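PDB 5FFN: enzyme subtilase SubTY from Bacillus sp. TY145 from Bacillus sp., which probably hydrolyses peptide bonds in proteins as a serine endopeptidase of the subtilase family, and carries bound calcium and sodium ions. Local coordinates for residues A214-Y219 and D299-G304; S4-W9 and G90-A95; K53-S58 and Y103-D108. All coordinates share one frame; numbering follows the deposited sequence.

In the fold
All three contacts join loops or strand ends that lie far apart in the sequence. Interaction 1 is the most solvent-accessible: two calcium-binding loops meet there through a carboxylate, backbone N-H groups and ordered water. Interactions 2 and 3 are buried. Interaction 2 ties the segment before helix 9-15 to the loop ahead of strand 99-104 with one amide side chain and one backbone bond. Interaction 3 lies at the far end of that same strand, where it pairs in parallel with strand 49-54, and mixes sheet bonding with aromatic packing and charge. Interactions 1 and 3 lie on opposite sides of the chain's centre, with centres about 35 Å apart.

Interaction 1. Residues A214-Y219 and D299-G304; sequences ATAGDY and DDYASG. With CA (calcium ion), chain C; CA (calcium ion), chain D.
Asp-299 and Asp-218 lie side by side and point the same way, their carboxylate planes only 5° apart. Asp-218 turns OD1 onto a calcium ion that Thr-215 O also binds; Ile-220, Gln-222 and Asp-225 complete its protein ligands. Asp-299 does not touch this metal. Its CG is anti to the backbone N (chi1 173°), which carries OD2 into the turn at 217-219. There Gly-217 N (2.9 Å) and Tyr-219 N (3.0 Å) donate to Asp-299 OD2 from opposite faces of the carboxylate. A calcium-bound water donates to Asp-299 OD2 at 2.6 Å, making this aspartate a second-shell residue that positions a metal-bound water. Gly-217 suits its place because, at its positive phi, a side chain would jam against the preceding carbonyl oxygen.

The Tyr-219 ring slides past Asp-299 in the opposite direction and lays one face over Asp-299 CB, a CH-pi contact with CB 3.6 Å from the ring centroid. An alanine here would keep the backbone bond but would probably leave the Asp-299 methylene without its aromatic cover. Ala-216 CB packs 3.9 Å from Tyr-301 CB, where a small methyl fits against the backbone.

Asp-300 points the other way: OD2 binds the second calcium ion, while OD1 accepts from Ala-302 N, an Asx turn, and from Ser-303 N, which widens it to an Asx motif. Asp-300 binds one calcium ion directly while Asp-299 serves the other only through water, and the three donors around Asp-299 OD2 would be expected to stabilise its negative charge.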
loop_
_atom_site.group_PDB
_atom_site.type_symbol
_atom_site.label_atom_id
_atom_site.label_comp_id
_atom_site.label_asym_id
_atom_site.label_seq_id
_atom_site.Cartn_x
_atom_site.Cartn_y
_atom_site.Cartn_z
ATOM N N ALA A 214 -16.120 -13.979 9.181
ATOM C CA ALA A 214 -16.700 -14.108 10.531
ATOM C C ALA A 214 -16.833 -12.777 11.235
ATOM O O ALA A 214 -17.698 -12.634 12.097
ATOM C CB ALA A 214 -15.857 -15.046 11.389
ATOM N N THR A 215 -16.023 -11.780 10.857
ATOM C CA THR A 215 -16.030 -10.500 11.570
ATOM C C THR A 215 -16.316 -9.285 10.685
ATOM O O THR A 215 -16.177 -8.162 11.124
ATOM C CB THR A 215 -14.693 -10.292 12.351
ATOM O OG1 THR A 215 -13.548 -10.369 11.460
ATOM C CG2 THR A 215 -14.576 -11.328 13.412
ATOM N N ALA A 216 -16.766 -9.528 9.467
ATOM C CA ALA A 216 -17.201 -8.465 8.569
ATOM C C ALA A 216 -18.704 -8.285 8.693
ATOM O O ALA A 216 -19.422 -9.283 8.792
ATOM C CB ALA A 216 -16.851 -8.798 7.102
ATOM N N GLY A 217 -19.172 -7.052 8.645
ATOM C CA GLY A 217 -20.599 -6.748 8.677
ATOM C C GLY A 217 -20.970 -5.803 9.806
ATOM O O GLY A 217 -22.056 -5.162 9.771
ATOM N N ASP A 218 -20.087 -5.655 10.788
ATOM C CA ASP A 218 -20.401 -4.872 11.970
ATOM C C ASP A 218 -19.961 -3.398 11.946
ATOM O O ASP A 218 -20.355 -2.612 12.803
ATOM C CB ASP A 218 -19.892 -5.609 13.200
ATOM C CG ASP A 218 -18.390 -5.811 13.201
ATOM O OD1 ASP A 218 -17.704 -5.522 12.182
ATOM O OD2 ASP A 218 -17.907 -6.322 14.228
ATOM N N TYR A 219 -19.250 -2.991 10.899
ATOM C CA TYR A 219 -18.643 -1.660 10.830
ATOM C C TYR A 219 -17.784 -1.340 12.094
ATOM O O TYR A 219 -17.659 -0.183 12.486
ATOM C CB TYR A 219 -19.704 -0.579 10.598
ATOM C CG TYR A 219 -20.298 -0.582 9.203
ATOM C CD1 TYR A 219 -19.533 -0.259 8.104
ATOM C CD2 TYR A 219 -21.629 -0.895 9.008
ATOM C CE1 TYR A 219 -20.069 -0.249 6.824
ATOM C CE2 TYR A 219 -22.180 -0.871 7.753
ATOM C CZ TYR A 219 -21.407 -0.563 6.666
ATOM O OH TYR A 219 -22.039 -0.522 5.453
ATOM N N ASP A 299 -20.850 -3.560 5.070
ATOM C CA ASP A 299 -19.463 -3.893 5.405
ATOM C C ASP A 299 -19.207 -5.312 5.009
ATOM O O ASP A 299 -19.947 -6.217 5.419
ATOM C CB ASP A 299 -19.299 -3.649 6.897
ATOM C CG ASP A 299 -17.969 -4.094 7.466
ATOM O OD1 ASP A 299 -16.978 -4.041 6.737
ATOM O OD2 ASP A 299 -17.964 -4.462 8.681
ATOM N N ASP A 300 -18.217 -5.544 4.156
ATOM C CA ASP A 300 -17.964 -6.887 3.685
ATOM C C ASP A 300 -16.455 -7.168 3.687
ATOM O O ASP A 300 -15.610 -6.263 3.802
ATOM C CB ASP A 300 -18.615 -7.131 2.289
ATOM C CG ASP A 300 -17.961 -6.333 1.192
ATOM O OD1 ASP A 300 -16.795 -6.592 0.893
ATOM O OD2 ASP A 300 -18.638 -5.526 0.539
ATOM N N TYR A 301 -16.131 -8.442 3.567
ATOM C CA TYR A 301 -14.747 -8.872 3.720
ATOM C C TYR A 301 -13.922 -8.745 2.407
ATOM O O TYR A 301 -12.721 -9.021 2.420
ATOM C CB TYR A 301 -14.682 -10.296 4.276
ATOM C CG TYR A 301 -15.385 -11.345 3.438
ATOM C CD1 TYR A 301 -14.768 -11.913 2.344
ATOM C CD2 TYR A 301 -16.704 -11.717 3.714
ATOM C CE1 TYR A 301 -15.453 -12.868 1.540
ATOM C CE2 TYR A 301 -17.375 -12.674 2.951
ATOM C CZ TYR A 301 -16.737 -13.255 1.867
ATOM O OH TYR A 301 -17.402 -14.220 1.089
ATOM N N ALA A 302 -14.523 -8.274 1.301
ATOM C CA ALA A 302 -13.754 -7.913 0.112
ATOM C C ALA A 302 -13.343 -6.445 0.065
ATOM O O ALA A 302 -12.217 -6.113 -0.315
ATOM C CB ALA A 302 -14.516 -8.247 -1.187
ATOM N N SER A 303 -14.267 -5.569 0.445
ATOM C CA SER A 303 -14.082 -4.145 0.270
ATOM C C SER A 303 -14.140 -3.342 1.591
ATOM O O SER A 303 -13.977 -2.141 1.562
ATOM C CB SER A 303 -15.135 -3.608 -0.686
ATOM O OG SER A 303 -16.450 -3.678 -0.120
ATOM N N GLY A 304 -14.409 -4.009 2.705
ATOM C CA GLY A 304 -14.550 -3.330 3.976
ATOM C C GLY A 304 -15.754 -2.400 3.966
ATOM O O GLY A 304 -16.833 -2.757 3.516
HETATM CA CA CA C . -15.496 -6.148 11.956
HETATM CA CA CA D . -20.028 -3.553 0.618
HETATM O O HOH W 1 -22.889 -4.259 7.093
HETATM O O HOH W 2 -15.711 -5.114 9.897
HETATM O O HOH W 3 -18.196 -2.053 1.086
#

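Interaction 2. Residues S4-W9 and G90-A95; sequences STQTPW and GVYGVA
Gly-90 O receives the side-chain amide of Gln-6: NE2 donates across 2.9 Å, nearly straight at 168°, onto a lone pair in the carbonyl plane. The acceptor also lies in the plane of the glutamine amide, so both flat groups are used in their preferred directions. Gln-6 gets there with CG anti to its own carbonyl carbon (chi1 -68°) and the chain extended beyond, its CG and CD passing beside the same oxygen. NE2 has a further acceptor in Gly-88 O; two carbonyls of one loop therefore hold the amide group, consistent with a long side chain that ends in an NH2 group.

The backbone of Gln-6 makes the second link. Its carbonyl oxygen accepts from Tyr-92 N at 2.9 Å and lies at the edge of the Tyr-92 ring, in the ring plane, 3.7 Å from CD2. Gln-6 thus donates with its side chain and accepts with its main chain, reaching past Val-91 to bond the residues before and after it.

Apolar packing completes the contact. Val-91 has CG2 anti to the backbone N, and this methyl packs against CG and CD of the proline ring, 3.7 Å from Pro-8 CD. The two side chains cross at about a right angle. Pro-8 sits at the N-cap of helix 9-15, where its missing N-H costs the helix no bond.

The contact sets the N-terminal approach to helix 9-15 against the loop running from helix 72-81 to strand 99-104. Strand 235-238 adjoins its apolar side, with Glu-236 touching Pro-8 and Thr-238 touching Val-91, while Val-94 reaches Ile-11 of helix 9-15.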
loop_
_atom_site.group_PDB
_atom_site.type_symbol
_atom_site.label_atom_id
_atom_site.label_comp_id
_atom_site.label_asym_id
_atom_site.label_seq_id
_atom_site.Cartn_x
_atom_site.Cartn_y
_atom_site.Cartn_z
ATOM N N SER A 4 0.792 9.548 -19.415
ATOM C CA SER A 4 -0.272 9.392 -20.416
ATOM C C SER A 4 -1.467 10.332 -20.173
ATOM O O SER A 4 -2.220 10.649 -21.110
ATOM C CB SER A 4 -0.731 7.937 -20.547
ATOM O OG SER A 4 -1.562 7.494 -19.477
ATOM N N THR A 5 -1.629 10.754 -18.920
ATOM C CA THR A 5 -2.644 11.720 -18.463
ATOM C C THR A 5 -2.092 12.265 -17.179
ATOM O O THR A 5 -1.399 11.537 -16.423
ATOM C CB THR A 5 -4.065 11.094 -18.241
ATOM O OG1 THR A 5 -4.945 12.077 -17.691
ATOM C CG2 THR A 5 -4.028 9.888 -17.295
ATOM N N GLN A 6 -2.386 13.528 -16.905
ATOM C CA GLN A 6 -1.867 14.157 -15.728
ATOM C C GLN A 6 -2.633 13.666 -14.511
ATOM O O GLN A 6 -2.150 13.786 -13.395
ATOM C CB GLN A 6 -1.983 15.658 -15.843
ATOM C CG GLN A 6 -1.064 16.207 -16.918
ATOM C CD GLN A 6 -0.901 17.677 -16.819
ATOM O OE1 GLN A 6 -1.562 18.414 -17.542
ATOM N NE2 GLN A 6 -0.038 18.132 -15.928
ATOM N N THR A 7 -3.820 13.114 -14.765
ATOM C CA THR A 7 -4.710 12.563 -13.709
ATOM C C THR A 7 -5.143 11.145 -14.057
ATOM O O THR A 7 -6.170 10.943 -14.680
ATOM C CB THR A 7 -5.918 13.477 -13.493
ATOM O OG1 THR A 7 -6.626 13.652 -14.735
ATOM C CG2 THR A 7 -5.474 14.814 -12.968
ATOM N N PRO A 8 -4.308 10.137 -13.689
ATOM C CA PRO A 8 -4.601 8.740 -13.878
ATOM C C PRO A 8 -5.986 8.379 -13.347
ATOM O O PRO A 8 -6.527 9.087 -12.526
ATOM C CB PRO A 8 -3.457 8.031 -13.099
ATOM C CG PRO A 8 -2.306 9.000 -13.216
ATOM C CD PRO A 8 -2.981 10.334 -13.064
ATOM N N TRP A 9 -6.531 7.288 -13.823
ATOM C CA TRP A 9 -7.899 6.912 -13.491
ATOM C C TRP A 9 -8.209 6.930 -11.986
ATOM O O TRP A 9 -9.278 7.372 -11.583
ATOM C CB TRP A 9 -8.252 5.577 -14.106
ATOM C CG TRP A 9 -7.839 4.346 -13.412
ATOM C CD1 TRP A 9 -6.717 3.606 -13.658
ATOM C CD2 TRP A 9 -8.548 3.673 -12.372
ATOM N NE1 TRP A 9 -6.710 2.494 -12.877
ATOM C CE2 TRP A 9 -7.814 2.514 -12.056
ATOM C CE3 TRP A 9 -9.752 3.930 -11.677
ATOM C CZ2 TRP A 9 -8.231 1.594 -11.083
ATOM C CZ3 TRP A 9 -10.176 2.982 -10.696
ATOM C CH2 TRP A 9 -9.418 1.844 -10.422
ATOM N N GLY A 90 3.478 17.553 -15.349
ATOM C CA GLY A 90 3.697 16.216 -14.806
ATOM C C GLY A 90 2.436 15.554 -14.285
ATOM O O GLY A 90 1.305 16.020 -14.543
ATOM N N VAL A 91 2.642 14.441 -13.592
ATOM C CA VAL A 91 1.524 13.673 -13.022
ATOM C C VAL A 91 1.171 14.281 -11.682
ATOM O O VAL A 91 2.008 14.886 -10.998
ATOM C CB VAL A 91 1.857 12.144 -12.944
ATOM C CG1 VAL A 91 2.742 11.832 -11.746
ATOM C CG2 VAL A 91 0.601 11.301 -12.939
ATOM N N TYR A 92 -0.101 14.111 -11.302
ATOM C CA TYR A 92 -0.639 14.556 -10.023
ATOM C C TYR A 92 -1.049 13.387 -9.116
ATOM O O TYR A 92 -1.677 12.479 -9.576
ATOM C CB TYR A 92 -1.897 15.379 -10.257
ATOM C CG TYR A 92 -1.542 16.785 -10.645
ATOM C CD1 TYR A 92 -1.228 17.708 -9.663
ATOM C CD2 TYR A 92 -1.454 17.160 -11.984
ATOM C CE1 TYR A 92 -0.856 19.009 -9.983
ATOM C CE2 TYR A 92 -1.078 18.495 -12.325
ATOM C CZ TYR A 92 -0.794 19.388 -11.318
ATOM O OH TYR A 92 -0.420 20.708 -11.557
ATOM N N GLY A 93 -0.740 13.490 -7.844
ATOM C CA GLY A 93 -1.205 12.525 -6.830
ATOM C C GLY A 93 -2.403 13.104 -6.132
ATOM O O GLY A 93 -2.936 14.149 -6.536
ATOM N N VAL A 94 -2.831 12.451 -5.057
ATOM C CA VAL A 94 -4.004 12.912 -4.349
ATOM C C VAL A 94 -3.823 14.235 -3.593
ATOM O O VAL A 94 -4.756 15.056 -3.558
ATOM C CB VAL A 94 -4.565 11.814 -3.399
ATOM C CG1 VAL A 94 -5.869 12.278 -2.776
ATOM C CG2 VAL A 94 -4.779 10.552 -4.146
ATOM N N ALA A 95 -2.660 14.431 -2.966
ATOM C CA ALA A 95 -2.409 15.495 -2.021
ATOM C C ALA A 95 -1.066 16.190 -2.360
ATOM O O ALA A 95 -0.053 16.059 -1.649
ATOM C CB ALA A 95 -2.396 14.967 -0.617
#

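Interaction 3. Residues K53-S58 and Y103-D108; sequences KDFTQS and YKVLGD
Lys-53 and Tyr-103, then Asp-54 and Lys-104, pair at the C-terminal ends of parallel strands 49-54 and 99-104, in the central sheet of the subtilisin-like fold; nearby Leu-106 touches the probable Ser-His-Asp triad. Lys-104 bonds the residues on either side of Asp-54, the parallel-sheet pattern: its N donates to Lys-53 O (2.8 Å), and its O accepts from Phe-55 N (2.8 Å).

Lys-53 and Tyr-103 share one face. The extended lysine runs alongside the tyrosine, CD 3.9 Å from Tyr-103 CE1, and its NZ goes on to His-123 and Gln-51; Tyr-103 OH also meets Gln-51. Phe-55, just beyond the strand, packs obliquely on the tyrosine ring, planes at 40°, with CE1 3.6 Å from Tyr-103 CD2. Helix 114-131 covers the tyrosine.

Polar groups occupy the other face. Asp-54 OD1 accepts from Thr-56 N, an Asx turn, and from Thr-56 OG1 (2.6 Å). Threonine serves twice, since its methyl CG2 packs 3.4 Å from Val-105 C. Lys-104, CG anti to the backbone N (chi1 -180°) and extended beyond, runs past Asp-54 to a salt bridge from NZ to Asp-108 OD1 (2.8 Å); Thr-67 O also accepts from NZ.

A water bridges Asp-54 and Lys-104. With Asp-54 OD2 4.6 Å from Lys-104 NZ, their opposite charges probably stabilise each other, while short bonds from neutral donors (Thr-56 N and OG1, Gln-57 NE2) fix the carboxylate.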
loop_
_atom_site.group_PDB
_atom_site.type_symbol
_atom_site.label_atom_id
_atom_site.label_comp_id
_atom_site.label_asym_id
_atom_site.label_seq_id
_atom_site.Cartn_x
_atom_site.Cartn_y
_atom_site.Cartn_z
ATOM N N LYS A 53 15.625 9.004 4.736
ATOM C CA LYS A 53 16.382 8.158 5.648
ATOM C C LYS A 53 16.358 6.690 5.198
ATOM O O LYS A 53 15.409 6.255 4.542
ATOM C CB LYS A 53 15.838 8.262 7.078
ATOM C CG LYS A 53 15.902 9.658 7.655
ATOM C CD LYS A 53 15.366 9.771 9.052
ATOM C CE LYS A 53 15.675 11.157 9.627
ATOM N NZ LYS A 53 14.856 11.521 10.744
ATOM N N ASP A 54 17.428 5.955 5.538
ATOM C CA ASP A 54 17.608 4.588 5.064
ATOM C C ASP A 54 17.874 3.674 6.252
ATOM O O ASP A 54 18.837 3.883 7.016
ATOM C CB ASP A 54 18.763 4.537 4.043
ATOM C CG ASP A 54 18.892 3.203 3.314
ATOM O OD1 ASP A 54 18.240 2.173 3.673
ATOM O OD2 ASP A 54 19.676 3.189 2.349
ATOM N N PHE A 55 16.997 2.668 6.406
ATOM C CA PHE A 55 17.045 1.715 7.502
ATOM C C PHE A 55 17.587 0.357 7.079
ATOM O O PHE A 55 17.604 -0.582 7.891
ATOM C CB PHE A 55 15.638 1.551 8.093
ATOM C CG PHE A 55 15.125 2.811 8.754
ATOM C CD1 PHE A 55 14.605 3.837 7.989
ATOM C CD2 PHE A 55 15.182 2.979 10.102
ATOM C CE1 PHE A 55 14.130 5.019 8.602
ATOM C CE2 PHE A 55 14.734 4.154 10.708
ATOM C CZ PHE A 55 14.206 5.173 9.929
ATOM N N THR A 56 18.059 0.259 5.848
ATOM C CA THR A 56 18.458 -1.020 5.266
ATOM C C THR A 56 19.985 -1.274 5.243
ATOM O O THR A 56 20.419 -2.327 4.788
ATOM C CB THR A 56 17.899 -1.205 3.846
ATOM O OG1 THR A 56 18.562 -0.343 2.921
ATOM C CG2 THR A 56 16.334 -0.949 3.775
ATOM N N GLN A 57 20.792 -0.324 5.698
ATOM C CA GLN A 57 22.251 -0.461 5.554
ATOM C C GLN A 57 22.852 -1.066 6.814
ATOM O O GLN A 57 22.151 -1.291 7.803
ATOM C CB GLN A 57 22.896 0.888 5.232
ATOM C CG GLN A 57 22.305 1.573 4.020
ATOM C CD GLN A 57 23.065 2.851 3.630
ATOM O OE1 GLN A 57 24.248 3.001 3.979
ATOM N NE2 GLN A 57 22.406 3.760 2.878
ATOM N N SER A 58 24.167 -1.331 6.786
ATOM C CA SER A 58 24.870 -1.902 7.949
ATOM C C SER A 58 24.703 -0.966 9.145
ATOM O O SER A 58 24.385 -1.395 10.241
ATOM C CB SER A 58 26.355 -2.125 7.626
ATOM O OG SER A 58 26.528 -2.183 6.216
ATOM N N TYR A 103 11.301 7.024 3.724
ATOM C CA TYR A 103 12.055 6.107 4.590
ATOM C C TYR A 103 12.257 4.795 3.865
ATOM O O TYR A 103 11.295 4.100 3.548
ATOM C CB TYR A 103 11.314 5.854 5.883
ATOM C CG TYR A 103 11.361 6.935 6.930
ATOM C CD1 TYR A 103 11.723 8.265 6.643
ATOM C CD2 TYR A 103 10.983 6.639 8.240
ATOM C CE1 TYR A 103 11.718 9.243 7.641
ATOM C CE2 TYR A 103 11.001 7.601 9.236
ATOM C CZ TYR A 103 11.365 8.927 8.912
ATOM O OH TYR A 103 11.344 9.860 9.945
ATOM N N LYS A 104 13.508 4.464 3.567
ATOM C CA LYS A 104 13.806 3.213 2.839
ATOM C C LYS A 104 13.925 2.068 3.839
ATOM O O LYS A 104 14.794 2.086 4.719
ATOM C CB LYS A 104 15.085 3.326 1.997
ATOM C CG LYS A 104 15.415 2.082 1.236
ATOM C CD LYS A 104 16.615 2.259 0.313
ATOM C CE LYS A 104 16.805 1.099 -0.620
ATOM N NZ LYS A 104 18.013 1.303 -1.507
ATOM N N VAL A 105 13.012 1.103 3.726
ATOM C CA VAL A 105 12.928 -0.059 4.632
ATOM C C VAL A 105 12.961 -1.394 3.874
ATOM O O VAL A 105 13.022 -2.454 4.486
ATOM C CB VAL A 105 11.623 -0.019 5.500
ATOM C CG1 VAL A 105 11.560 1.284 6.239
ATOM C CG2 VAL A 105 10.403 -0.237 4.642
ATOM N N LEU A 106 12.812 -1.331 2.553
ATOM C CA LEU A 106 12.933 -2.491 1.688
ATOM C C LEU A 106 14.127 -2.277 0.774
ATOM O O LEU A 106 14.432 -1.146 0.385
ATOM C CB LEU A 106 11.698 -2.659 0.817
ATOM C CG LEU A 106 10.369 -2.849 1.552
ATOM C CD1 LEU A 106 9.288 -2.913 0.498
ATOM C CD2 LEU A 106 10.423 -4.123 2.399
ATOM N N GLY A 107 14.817 -3.370 0.476
ATOM C CA GLY A 107 15.900 -3.349 -0.489
ATOM C C GLY A 107 15.460 -3.269 -1.945
ATOM O O GLY A 107 14.278 -3.121 -2.306
ATOM N N ASP A 108 16.455 -3.376 -2.812
ATOM C CA ASP A 108 16.291 -2.985 -4.209
ATOM C C ASP A 108 15.551 -4.012 -5.064
ATOM O O ASP A 108 15.214 -3.728 -6.217
ATOM C CB ASP A 108 17.652 -2.643 -4.811
ATOM C CG ASP A 108 18.389 -1.579 -4.013
ATOM O OD1 ASP A 108 17.754 -0.751 -3.328
ATOM O OD2 ASP A 108 19.623 -1.559 -4.085
HETATM O O HOH W 4 20.210 1.316 0.518
#